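Local atomic coordinates of rhodopsin (Rubrobacter xylanophilus, PDB entry 6KFQ), a protein that binds retinal as its chromophore in a seven-helix membrane bundle and probably works as a light-driven proton pump. Residues N97-F100 / I101-I105; V141-L144 / L145-L149. All blocks are in the same frame, centred on the assembly; numbering follows the deposited sequence.

Contact 1: residues N97-F100 / I101-I105. With MPG ([(Z)-octadec-9-enyl] (2R)-2,3-bis(oxidanyl)propanoate), chain O; SO4 (sulfate ion), chain S.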
ATOM      1  N   ASN A  97      20.867   5.104   5.371  1.00 51.42           N
ATOM      2  CA  ASN A  97      19.957   4.126   5.955  1.00 46.99           C
ATOM      3  C   ASN A  97      19.602   3.016   4.973  1.00 51.60           C
ATOM      4  O   ASN A  97      18.488   2.491   5.007  1.00 45.30           O
ATOM      5  CB  ASN A  97      18.676   4.804   6.441  1.00 44.03           C
ATOM      6  CG  ASN A  97      18.945   5.936   7.404  1.00 50.19           C
ATOM      7  OD1 ASN A  97      18.563   7.077   7.152  1.00 46.43           O
ATOM      8  ND2 ASN A  97      19.600   5.628   8.518  1.00 46.34           N
ATOM      9  N   VAL A  98      20.532   2.654   4.088  1.00 43.56           N
ATOM     10  CA  VAL A  98      20.226   1.668   3.055  1.00 46.94           C
ATOM     11  C   VAL A  98      19.825   0.338   3.683  1.00 45.58           C
ATOM     12  O   VAL A  98      18.832  -0.281   3.281  1.00 42.75           O
ATOM     13  CB  VAL A  98      21.419   1.503   2.099  1.00 52.09           C
ATOM     14  CG1 VAL A  98      21.196   0.298   1.191  1.00 51.42           C
ATOM     15  CG2 VAL A  98      21.598   2.767   1.275  1.00 55.09           C
ATOM     16  N   THR A  99      20.581  -0.113   4.690  1.00 44.99           N
ATOM     17  CA  THR A  99      20.299  -1.408   5.307  1.00 42.60           C
ATOM     18  C   THR A  99      18.890  -1.451   5.888  1.00 38.71           C
ATOM     19  O   THR A  99      18.157  -2.431   5.698  1.00 35.48           O
ATOM     20  CB  THR A  99      21.342  -1.720   6.383  1.00 46.67           C
ATOM     21  OG1 THR A  99      22.636  -1.803   5.776  1.00 46.39           O
ATOM     22  CG2 THR A  99      21.033  -3.052   7.066  1.00 46.45           C
ATOM     23  N   PHE A 100      18.483  -0.395   6.597  1.00 32.67           N
ATOM     24  CA  PHE A 100      17.126  -0.372   7.128  1.00 30.95           C
ATOM     25  C   PHE A 100      16.096  -0.372   6.004  1.00 30.10           C
ATOM     26  O   PHE A 100      15.128  -1.142   6.034  1.00 27.30           O
ATOM     27  CB  PHE A 100      16.917   0.842   8.036  1.00 29.92           C
ATOM     28  CG  PHE A 100      15.490   1.011   8.463  1.00 30.03           C
ATOM     29  CD1 PHE A 100      14.989   0.300   9.540  1.00 29.53           C
ATOM     30  CD2 PHE A 100      14.637   1.847   7.761  1.00 29.35           C
ATOM     31  CE1 PHE A 100      13.671   0.431   9.923  1.00 28.22           C
ATOM     32  CE2 PHE A 100      13.299   1.981   8.132  1.00 29.85           C
ATOM     33  CZ  PHE A 100      12.816   1.284   9.214  1.00 30.08           C
ATOM     34  N   ILE A 101      16.284   0.498   5.006  1.00 29.29           N
ATOM     35  CA  ILE A 101      15.283   0.643   3.950  1.00 27.19           C
ATOM     36  C   ILE A 101      15.165  -0.644   3.141  1.00 29.01           C
ATOM     37  O   ILE A 101      14.056  -1.108   2.851  1.00 27.41           O
ATOM     38  CB  ILE A 101      15.619   1.854   3.058  1.00 30.84           C
ATOM     39  CG1 ILE A 101      15.463   3.144   3.862  1.00 30.93           C
ATOM     40  CG2 ILE A 101      14.686   1.908   1.837  1.00 31.10           C
ATOM     41  CD1 ILE A 101      15.911   4.411   3.120  1.00 31.43           C
ATOM     42  N   ALA A 102      16.299  -1.250   2.779  1.00 33.57           N
ATOM     43  CA  ALA A 102      16.250  -2.513   2.048  1.00 34.10           C
ATOM     44  C   ALA A 102      15.620  -3.611   2.896  1.00 31.76           C
ATOM     45  O   ALA A 102      14.876  -4.455   2.380  1.00 32.06           O
ATOM     46  CB  ALA A 102      17.655  -2.917   1.595  1.00 36.16           C
ATOM     47  N   SER A 103      15.912  -3.621   4.199  1.00 30.42           N
ATOM     48  CA  SER A 103      15.308  -4.608   5.091  1.00 30.49           C
ATOM     49  C   SER A 103      13.800  -4.441   5.151  1.00 29.19           C
ATOM     50  O   SER A 103      13.050  -5.419   5.064  1.00 31.15           O
ATOM     51  CB  SER A 103      15.894  -4.487   6.496  1.00 30.07           C
ATOM     52  OG  SER A 103      17.265  -4.825   6.493  1.00 33.36           O
ATOM     53  N   LEU A 104      13.340  -3.206   5.350  1.00 28.19           N
ATOM     54  CA  LEU A 104      11.908  -2.949   5.400  1.00 24.26           C
ATOM     55  C   LEU A 104      11.240  -3.346   4.096  1.00 23.21           C
ATOM     56  O   LEU A 104      10.183  -3.992   4.092  1.00 22.96           O
ATOM     57  CB  LEU A 104      11.660  -1.467   5.705  1.00 22.01           C
ATOM     58  CG  LEU A 104      10.205  -1.001   5.786  1.00 24.91           C
ATOM     59  CD1 LEU A 104       9.490  -1.654   6.971  1.00 25.87           C
ATOM     60  CD2 LEU A 104      10.150   0.507   5.891  1.00 25.74           C
ATOM     61  N   ILE A 105      11.836  -2.962   2.966  1.00 24.53           N
ATOM     62  CA  ILE A 105      11.196  -3.250   1.684  1.00 27.05           C
ATOM     63  C   ILE A 105      11.203  -4.752   1.419  1.00 28.40           C
ATOM     64  O   ILE A 105      10.199  -5.326   0.983  1.00 26.93           O
ATOM     65  CB  ILE A 105      11.879  -2.463   0.546  1.00 33.37           C
ATOM     66  CG1 ILE A 105      11.694  -0.945   0.712  1.00 34.90           C
ATOM     67  CG2 ILE A 105      11.406  -2.960  -0.826  1.00 35.44           C
ATOM     68  CD1 ILE A 105      10.285  -0.507   0.991  1.00 39.72           C
TER
HETATM   69  C2  MPG O 314      26.469  -6.377   0.397  1.00 69.40           C
HETATM   70  C3  MPG O 314      26.930  -5.901   1.752  1.00 72.28           C
HETATM   71  C4  MPG O 314      25.991  -4.912   2.406  1.00 74.35           C
HETATM   72  C5  MPG O 314      24.634  -5.470   2.776  1.00 74.58           C
HETATM   73  C6  MPG O 314      23.848  -4.588   3.721  1.00 74.20           C
HETATM   74  C7  MPG O 314      22.489  -5.139   4.137  1.00 72.89           C
HETATM   75  C8  MPG O 314      21.475  -5.197   3.036  1.00 70.13           C
HETATM   76  C9  MPG O 314      20.134  -5.685   3.491  1.00 68.63           C
HETATM   77  C10 MPG O 314      19.575  -6.792   3.077  1.00 67.74           C
HETATM   78  C11 MPG O 314      18.247  -7.358   3.474  1.00 65.97           C
HETATM   79  C12 MPG O 314      17.380  -7.698   2.300  1.00 63.79           C
HETATM   80  C13 MPG O 314      18.072  -8.559   1.255  1.00 61.27           C
HETATM   81  C14 MPG O 314      17.199  -8.973   0.095  1.00 58.89           C
HETATM   82  C15 MPG O 314      16.155 -10.005   0.439  1.00 59.13           C
HETATM   83  C16 MPG O 314      15.249 -10.366  -0.714  1.00 60.38           C
HETATM   84  C17 MPG O 314      14.197 -11.404  -0.407  1.00 60.38           C
HETATM   85  C18 MPG O 314      13.238 -11.643  -1.551  1.00 59.40           C
HETATM   86  C1  MPG O 314      26.457  -5.304  -0.650  1.00 67.62           C
HETATM   87  S   SO4 S 318      20.735   1.706   8.982  1.00 43.44           S
HETATM   88  O1  SO4 S 318      19.959   0.945   9.954  1.00 40.75           O
HETATM   89  O2  SO4 S 318      20.341   1.379   7.618  1.00 42.98           O
HETATM   90  O3  SO4 S 318      20.515   3.130   9.231  1.00 47.09           O
HETATM   91  O4  SO4 S 318      22.162   1.418   9.129  1.00 47.24           O

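Contact 2: residues V141-L144 / L145-L149. With MPG ([(Z)-octadec-9-enyl] (2R)-2,3-bis(oxidanyl)propanoate), chain C; SO4 (sulfate ion), chain S.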
ATOM      1  N   VAL A 141       7.359  -5.730   9.242  1.00 23.36           N
ATOM      2  CA  VAL A 141       7.159  -4.383   8.689  1.00 23.62           C
ATOM      3  C   VAL A 141       6.673  -3.426   9.768  1.00 24.35           C
ATOM      4  O   VAL A 141       7.217  -2.330   9.940  1.00 24.13           O
ATOM      5  CB  VAL A 141       6.172  -4.422   7.508  1.00 21.40           C
ATOM      6  CG1 VAL A 141       5.770  -2.980   7.080  1.00 19.50           C
ATOM      7  CG2 VAL A 141       6.751  -5.224   6.358  1.00 23.23           C
ATOM      8  N   LEU A 142       5.603  -3.803  10.473  1.00 23.93           N
ATOM      9  CA  LEU A 142       5.051  -2.923  11.500  1.00 24.51           C
ATOM     10  C   LEU A 142       6.095  -2.605  12.554  1.00 25.81           C
ATOM     11  O   LEU A 142       6.214  -1.459  13.006  1.00 25.84           O
ATOM     12  CB  LEU A 142       3.835  -3.580  12.148  1.00 26.17           C
ATOM     13  CG  LEU A 142       2.673  -3.944  11.238  1.00 30.31           C
ATOM     14  CD1 LEU A 142       1.663  -4.757  12.027  1.00 30.07           C
ATOM     15  CD2 LEU A 142       2.020  -2.678  10.666  1.00 27.25           C
ATOM     16  N   TYR A 143       6.879  -3.615  12.932  1.00 26.74           N
ATOM     17  CA  TYR A 143       7.892  -3.445  13.964  1.00 27.67           C
ATOM     18  C   TYR A 143       8.978  -2.471  13.531  1.00 29.13           C
ATOM     19  O   TYR A 143       9.413  -1.624  14.320  1.00 31.00           O
ATOM     20  CB  TYR A 143       8.513  -4.804  14.297  1.00 25.79           C
ATOM     21  CG  TYR A 143       9.510  -4.759  15.422  1.00 30.90           C
ATOM     22  CD1 TYR A 143      10.861  -4.521  15.181  1.00 32.90           C
ATOM     23  CD2 TYR A 143       9.104  -4.956  16.729  1.00 37.08           C
ATOM     24  CE1 TYR A 143      11.779  -4.477  16.225  1.00 37.03           C
ATOM     25  CE2 TYR A 143      10.007  -4.914  17.768  1.00 40.85           C
ATOM     26  CZ  TYR A 143      11.338  -4.667  17.513  1.00 43.73           C
ATOM     27  OH  TYR A 143      12.228  -4.640  18.565  1.00 54.12           O
ATOM     28  N   LEU A 144       9.476  -2.609  12.298  1.00 24.97           N
ATOM     29  CA  LEU A 144      10.492  -1.669  11.843  1.00 26.36           C
ATOM     30  C   LEU A 144       9.911  -0.270  11.765  1.00 30.18           C
ATOM     31  O   LEU A 144      10.567   0.713  12.131  1.00 30.32           O
ATOM     32  CB  LEU A 144      11.049  -2.102  10.488  1.00 26.77           C
ATOM     33  CG  LEU A 144      11.923  -3.359  10.591  1.00 30.77           C
ATOM     34  CD1 LEU A 144      12.507  -3.716   9.236  1.00 32.06           C
ATOM     35  CD2 LEU A 144      13.022  -3.146  11.596  1.00 34.20           C
ATOM     36  N   LEU A 145       8.659  -0.170  11.327  1.00 25.92           N
ATOM     37  CA  LEU A 145       8.004   1.130  11.254  1.00 27.53           C
ATOM     38  C   LEU A 145       7.892   1.764  12.635  1.00 32.56           C
ATOM     39  O   LEU A 145       8.181   2.954  12.812  1.00 34.72           O
ATOM     40  CB  LEU A 145       6.626   0.965  10.610  1.00 31.46           C
ATOM     41  CG  LEU A 145       5.768   2.223  10.471  1.00 41.95           C
ATOM     42  CD1 LEU A 145       6.441   3.250   9.570  1.00 44.38           C
ATOM     43  CD2 LEU A 145       4.386   1.858   9.943  1.00 43.14           C
ATOM     44  N   VAL A 146       7.481   0.982  13.633  1.00 27.80           N
ATOM     45  CA  VAL A 146       7.198   1.557  14.941  1.00 30.48           C
ATOM     46  C   VAL A 146       8.483   1.787  15.726  1.00 36.71           C
ATOM     47  O   VAL A 146       8.661   2.837  16.354  1.00 40.61           O
ATOM     48  CB  VAL A 146       6.210   0.663  15.713  1.00 35.41           C
ATOM     49  CG1 VAL A 146       6.152   1.069  17.175  1.00 41.61           C
ATOM     50  CG2 VAL A 146       4.827   0.738  15.081  1.00 37.06           C
ATOM     51  N   SER A 147       9.404   0.821  15.698  1.00 32.02           N
ATOM     52  CA  SER A 147      10.589   0.910  16.545  1.00 33.73           C
ATOM     53  C   SER A 147      11.638   1.871  15.996  1.00 35.71           C
ATOM     54  O   SER A 147      12.404   2.448  16.771  1.00 43.74           O
ATOM     55  CB  SER A 147      11.211  -0.477  16.722  1.00 33.18           C
ATOM     56  OG  SER A 147      11.708  -0.956  15.485  1.00 34.85           O
ATOM     57  N   ARG A 148      11.703   2.047  14.680  1.00 33.25           N
ATOM     58  CA  ARG A 148      12.738   2.874  14.066  1.00 32.33           C
ATOM     59  C   ARG A 148      12.214   4.196  13.526  1.00 33.59           C
ATOM     60  O   ARG A 148      12.745   5.256  13.867  1.00 34.31           O
ATOM     61  CB  ARG A 148      13.421   2.097  12.937  1.00 31.77           C
ATOM     62  CG  ARG A 148      14.486   2.876  12.190  1.00 33.94           C
ATOM     63  CD  ARG A 148      15.703   3.142  13.062  1.00 41.12           C
ATOM     64  NE  ARG A 148      16.708   3.898  12.329  1.00 45.49           N
ATOM     65  CZ  ARG A 148      17.688   3.346  11.629  1.00 47.76           C
ATOM     66  NH1 ARG A 148      17.813   2.025  11.585  1.00 48.66           N
ATOM     67  NH2 ARG A 148      18.553   4.116  10.986  1.00 51.36           N
ATOM     68  N   LEU A 149      11.180   4.170  12.683  1.00 31.90           N
ATOM     69  CA  LEU A 149      10.813   5.395  11.974  1.00 29.99           C
ATOM     70  C   LEU A 149      10.117   6.404  12.875  1.00 32.14           C
ATOM     71  O   LEU A 149      10.281   7.613  12.673  1.00 35.33           O
ATOM     72  CB  LEU A 149       9.946   5.072  10.759  1.00 28.83           C
ATOM     73  CG  LEU A 149      10.679   4.403   9.598  1.00 30.55           C
ATOM     74  CD1 LEU A 149       9.762   4.274   8.391  1.00 30.06           C
ATOM     75  CD2 LEU A 149      11.943   5.173   9.252  1.00 32.00           C
TER
HETATM   76  C2  MPG C 302       8.633  -1.176  19.629  1.00 61.27           C
HETATM   77  C3  MPG C 302       7.883  -2.488  19.563  1.00 61.68           C
HETATM   78  C4  MPG C 302       6.816  -2.510  18.494  1.00 61.71           C
HETATM   79  C5  MPG C 302       6.147  -3.853  18.293  1.00 61.55           C
HETATM   80  C6  MPG C 302       5.319  -3.935  17.029  1.00 62.13           C
HETATM   81  C7  MPG C 302       4.784  -5.324  16.703  1.00 61.54           C
HETATM   82  C8  MPG C 302       3.620  -5.758  17.538  1.00 61.11           C
HETATM   83  C9  MPG C 302       3.227  -7.181  17.288  1.00 59.66           C
HETATM   84  C10 MPG C 302       2.114  -7.634  16.775  1.00 58.42           C
HETATM   85  C11 MPG C 302       0.967  -6.851  16.216  1.00 59.88           C
HETATM   86  C12 MPG C 302       0.726  -7.148  14.768  1.00 57.53           C
HETATM   87  C13 MPG C 302      -0.737  -7.216  14.366  1.00 51.69           C
HETATM   88  C14 MPG C 302      -0.963  -7.916  13.050  1.00 45.15           C
HETATM   89  C15 MPG C 302      -2.367  -8.419  12.844  1.00 45.99           C
HETATM   90  C16 MPG C 302      -2.484  -9.485  11.783  1.00 46.70           C
HETATM   91  C17 MPG C 302      -3.856 -10.097  11.657  1.00 47.23           C
HETATM   92  C18 MPG C 302      -3.916 -11.268  10.706  1.00 49.34           C
HETATM   93  S   SO4 S 318      20.735   1.706   8.982  1.00 43.44           S
HETATM   94  O1  SO4 S 318      19.959   0.945   9.954  1.00 40.75           O
HETATM   95  O2  SO4 S 318      20.341   1.379   7.618  1.00 42.98           O
HETATM   96  O3  SO4 S 318      20.515   3.130   9.231  1.00 47.09           O
HETATM   97  O4  SO4 S 318      22.162   1.418   9.129  1.00 47.24           O

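Contact 1: residues N97-F100 / I101-I105
Thr99 O is gripped twice by one residue: Ser103 N and Ser103 OG both donate to it, from opposite faces of its carbonyl plane, with Ser103 OG 2.7 Å from Thr99 O. The hydroxyl gets there because it lies beside its own backbone N (chi1 -65°), turned back toward the preceding turn. An alanine here would leave the backbone N-H as the one remaining donor from this residue to Thr99 O and would probably weaken the hold on that carbonyl. Other rungs are ordinary i to i+4 bonds, Ile101 N to Asn97 O (3.0 Å) and Leu104 N to Phe100 O (2.8 Å). They belong to the first two turns of transmembrane helix 98-120, with Asn97 at the N-cap position. A sulfate ion, probably from the crystallisation liquor, sits at this N-terminus, where Phe100 N donates to its O2 (2.8 Å, 158° at the hydrogen). The helix end would be expected to favour an anion there. Along the inner side, Phe100 and Leu104 run side by side, Phe100 CE2 4.1 Å from Leu104 CD2, and the ring packs on helix 124-153. Outward, an MPG lipid chain passes Thr99, its C6 3.7 Å from Thr99 OG1.

Contact 2: residues V141-L144 / L145-L149
Ser147 reaches back to Tyr143 with both its backbone N and its hydroxyl, so that one carbonyl takes two bonds from one residue. Ser147 N lies 2.8 Å from Tyr143 O; Ser147 OG, 2.7 Å from Tyr143 O, comes from the opposite face, 35° out of the carbonyl plane. With chi1 at 66° the hydroxyl sits between backbone N and carbonyl carbon, which also brings Ser147 OG to 3.6 Å from Tyr143 CE1. The backbone ladder starts regularly at Leu145 N to Val141 O, then meets a wider pi-type turn over 145-149. The i to i+4 bonds there are poorer: Arg148 N meets Leu144 O at 3.1 Å from above the carbonyl plane, and Leu149 N to Leu145 O is weak. Apolar contact is with an MPG chain along Leu142, Tyr143 and Val146; its C5 approaches Tyr143 CD2 to 3.5 Å, while Ser147 CB lies over one face of the ring, offset toward its rim. Ionic contact belongs to Arg148, whose chain bends at chi2 (69°) and offers two N-H groups to a sulfate, probably from the crystallisation liquor: Arg148 NH1 to O1 (2.9 Å) and Arg148 NH2 to O3 (2.8 Å). The anion meets the guanidinium edge in its plane, and NE pairs with Glu152. Near the helix end, lipid-facing carbon thus gives way to a guanidinium whose charge Glu152 would partly balance and whose edge accepts an anion.

Overall arrangement
Contacts 1 and 2 are single-helix turns on consecutive transmembrane helices, 98-120 and 124-153, their centres 11 Å apart; each is partly buried. Phe100 joins them: its CE1 lies 3.4 Å from Arg148 CG, and its ring also meets Leu144 and Leu149. Place decides chemistry: Phe100, Leu104, Leu145 and Leu149 form the buried apolar part, Thr99 and Tyr143 lie against lipid, and the polar sulfate site is toward the helix ends. There one sulfate bridges the pair, held by a backbone N-H of helix 98-120 and the guanidinium of helix 124-153. Both use a serine to double the bonding to a carbonyl, with different torsions; the backbone is regular in 98-105, widened in 145-149.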